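Local coordinates for protein putative regulator (Escherichia coli O6, PDB 3HFI) that is probably a DNA-binding transcriptional regulator whose crystallised part is largely a UTRA domain, which in GntR-family regulators binds small effector molecules, at residues Arg38-Ala41 with Glu42-Ile46. Sequence-based numbering, arbitrary orientation.
Sequences RYVA and EKLRI
Three i to i+4 backbone bonds, Glu-42 N to Arg-38 O (2.9 Å), Lys-43 N to Tyr-39 O (3.0 Å) and Leu-44 N to Val-40 O (2.9 Å), wind residues 38-44 into a short helix. On its flank, the Tyr-39 CG stands anti to the backbone N (chi1 -179°), while chi1 of Lys-43 (-64°) sets the lysine CG over one face of the ring, and the bend at chi2 turns the outer chain along it toward the hydroxyl end. Farther out, CE of Lys-43 reaches the phenol end, 3.1 Å from OH of Tyr-39 and next to CZ. The Tyr-39 hydroxyl is hydrogen-bonded to Glu-135 on strand 130-139. One turn apart on a buried side, Val-40 CG1 and Leu-44 CD1 meet at 4.0 Å, the two side chains pointing the same way; Val-40 packs on Phe-148 and Leu-44 on Ile-52. Past the last turn, Ile-46 N bonds to Ala-41 O (3.0 Å), and the Ile-46 CG1 branch swings back to within 4.0 Å of Ala-41 CB. With Arg-45 at positive phi (54°) and its N bonded to Glu-42 O, this is a Schellman motif, ending the helix that follows strand 26-35 and packs against the antiparallel sheet of the UTRA domain.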
ATOM      1  N   ARG A  38     -18.848   0.430  16.195  1.00 12.95           N
ATOM      2  CA  ARG A  38     -18.166   1.570  16.772  1.00 14.68           C
ATOM      3  C   ARG A  38     -16.754   1.685  16.220  1.00 13.90           C
ATOM      4  O   ARG A  38     -16.280   2.791  15.895  1.00 13.71           O
ATOM      5  CB  ARG A  38     -18.107   1.495  18.300  1.00 16.02           C
ATOM      6  CG  ARG A  38     -19.393   1.930  19.001  1.00 24.02           C
ATOM      7  CD  ARG A  38     -19.377   1.538  20.492  1.00 33.39           C
ATOM      8  NE  ARG A  38     -19.219   0.077  20.581  1.00 42.11           N
ATOM      9  CZ  ARG A  38     -20.215  -0.812  20.703  1.00 47.98           C
ATOM     10  NH1 ARG A  38     -21.486  -0.412  20.825  1.00 50.46           N
ATOM     11  NH2 ARG A  38     -19.936  -2.126  20.728  1.00 49.69           N
ATOM     12  N   TYR A  39     -16.060   0.561  16.093  1.00 13.45           N
ATOM     13  CA  TYR A  39     -14.637   0.634  15.630  1.00 13.71           C
ATOM     14  C   TYR A  39     -14.564   1.117  14.219  1.00 12.22           C
ATOM     15  O   TYR A  39     -13.807   2.001  13.893  1.00 11.50           O
ATOM     16  CB  TYR A  39     -14.013  -0.741  15.726  1.00 14.74           C
ATOM     17  CG  TYR A  39     -12.570  -0.791  15.300  1.00 16.45           C
ATOM     18  CD1 TYR A  39     -11.583  -0.156  16.071  1.00 16.73           C
ATOM     19  CD2 TYR A  39     -12.186  -1.507  14.153  1.00 19.68           C
ATOM     20  CE1 TYR A  39     -10.248  -0.225  15.721  1.00 21.42           C
ATOM     21  CE2 TYR A  39     -10.826  -1.581  13.785  1.00 21.52           C
ATOM     22  CZ  TYR A  39      -9.867  -0.927  14.581  1.00 22.15           C
ATOM     23  OH  TYR A  39      -8.518  -0.936  14.261  1.00 27.20           O
ATOM     24  N   VAL A  40     -15.413   0.547  13.369  1.00 11.43           N
ATOM     25  CA  VAL A  40     -15.446   0.944  11.983  1.00 10.84           C
ATOM     26  C   VAL A  40     -15.916   2.392  11.809  1.00 12.27           C
ATOM     27  O   VAL A  40     -15.393   3.154  10.968  1.00 12.68           O
ATOM     28  CB  VAL A  40     -16.330   0.007  11.183  1.00 10.55           C
ATOM     29  CG1 VAL A  40     -16.600   0.607   9.824  1.00 12.70           C
ATOM     30  CG2 VAL A  40     -15.652  -1.381  11.020  1.00 12.66           C
ATOM     31  N   ALA A  41     -16.915   2.786  12.606  1.00 12.62           N
ATOM     32  CA  ALA A  41     -17.401   4.149  12.538  1.00 13.39           C
ATOM     33  C   ALA A  41     -16.304   5.134  12.899  1.00 13.37           C
ATOM     34  O   ALA A  41     -16.167   6.136  12.227  1.00 14.25           O
ATOM     35  CB  ALA A  41     -18.685   4.348  13.430  1.00 12.20           C
ATOM     36  N   GLU A  42     -15.549   4.877  13.961  1.00 14.15           N
ATOM     37  CA  GLU A  42     -14.365   5.710  14.344  1.00 16.37           C
ATOM     38  C   GLU A  42     -13.319   5.789  13.218  1.00 16.18           C
ATOM     39  O   GLU A  42     -12.855   6.866  12.823  1.00 16.24           O
ATOM     40  CB  GLU A  42     -13.760   5.111  15.651  1.00 17.70           C
ATOM     41  CG  GLU A  42     -12.399   5.646  16.228  1.00 26.00           C
ATOM     42  CD  GLU A  42     -11.750   4.621  17.279  1.00 37.18           C
ATOM     43  OE1 GLU A  42     -12.514   3.840  17.946  1.00 42.70           O
ATOM     44  OE2 GLU A  42     -10.481   4.580  17.433  1.00 44.57           O
ATOM     45  N   LYS A  43     -12.979   4.647  12.626  1.00 15.90           N
ATOM     46  CA  LYS A  43     -12.060   4.693  11.478  1.00 14.77           C
ATOM     47  C   LYS A  43     -12.572   5.570  10.351  1.00 14.35           C
ATOM     48  O   LYS A  43     -11.849   6.376   9.802  1.00 13.45           O
ATOM     49  CB  LYS A  43     -11.877   3.291  10.956  1.00 15.64           C
ATOM     50  CG  LYS A  43     -11.213   2.365  11.974  1.00 16.39           C
ATOM     51  CD  LYS A  43      -9.811   2.816  12.171  1.00 21.10           C
ATOM     52  CE  LYS A  43      -9.079   1.931  13.107  1.00 26.08           C
ATOM     53  NZ  LYS A  43      -7.664   2.366  13.040  1.00 30.80           N
ATOM     54  N   LEU A  44     -13.836   5.397   9.962  1.00 13.78           N
ATOM     55  CA  LEU A  44     -14.380   6.135   8.837  1.00 12.46           C
ATOM     56  C   LEU A  44     -14.869   7.542   9.210  1.00 13.09           C
ATOM     57  O   LEU A  44     -15.285   8.314   8.356  1.00 13.97           O
ATOM     58  CB  LEU A  44     -15.506   5.338   8.226  1.00 12.74           C
ATOM     59  CG  LEU A  44     -15.185   4.109   7.356  1.00 11.92           C
ATOM     60  CD1 LEU A  44     -16.473   3.398   6.978  1.00  6.80           C
ATOM     61  CD2 LEU A  44     -14.420   4.518   6.105  1.00  9.96           C
ATOM     62  N   ARG A  45     -14.794   7.897  10.481  1.00 13.77           N
ATOM     63  CA  ARG A  45     -15.320   9.166  10.984  1.00 14.95           C
ATOM     64  C   ARG A  45     -16.766   9.381  10.631  1.00 14.62           C
ATOM     65  O   ARG A  45     -17.146  10.414  10.084  1.00 15.38           O
ATOM     66  CB  ARG A  45     -14.430  10.330  10.541  1.00 16.95           C
ATOM     67  CG  ARG A  45     -12.996  10.023  10.927  1.00 20.76           C
ATOM     68  CD  ARG A  45     -11.984  11.120  10.714  1.00 26.81           C
ATOM     69  NE  ARG A  45     -10.659  10.478  10.699  1.00 33.65           N
ATOM     70  CZ  ARG A  45      -9.500  11.053  10.349  1.00 38.56           C
ATOM     71  NH1 ARG A  45      -9.446  12.350   9.987  1.00 39.17           N
ATOM     72  NH2 ARG A  45      -8.369  10.312  10.406  1.00 39.08           N
ATOM     73  N   ILE A  46     -17.585   8.381  10.941  1.00 13.62           N
ATOM     74  CA  ILE A  46     -19.029   8.469  10.750  1.00 12.61           C
ATOM     75  C   ILE A  46     -19.705   8.115  12.070  1.00 10.69           C
ATOM     76  O   ILE A  46     -19.052   7.633  12.978  1.00  9.16           O
ATOM     77  CB  ILE A  46     -19.528   7.567   9.600  1.00 11.37           C
ATOM     78  CG1 ILE A  46     -19.226   6.097   9.862  1.00 12.27           C
ATOM     79  CG2 ILE A  46     -18.921   8.021   8.272  1.00 14.37           C
ATOM     80  CD1 ILE A  46     -19.798   5.148   8.727  1.00  6.62           C
TER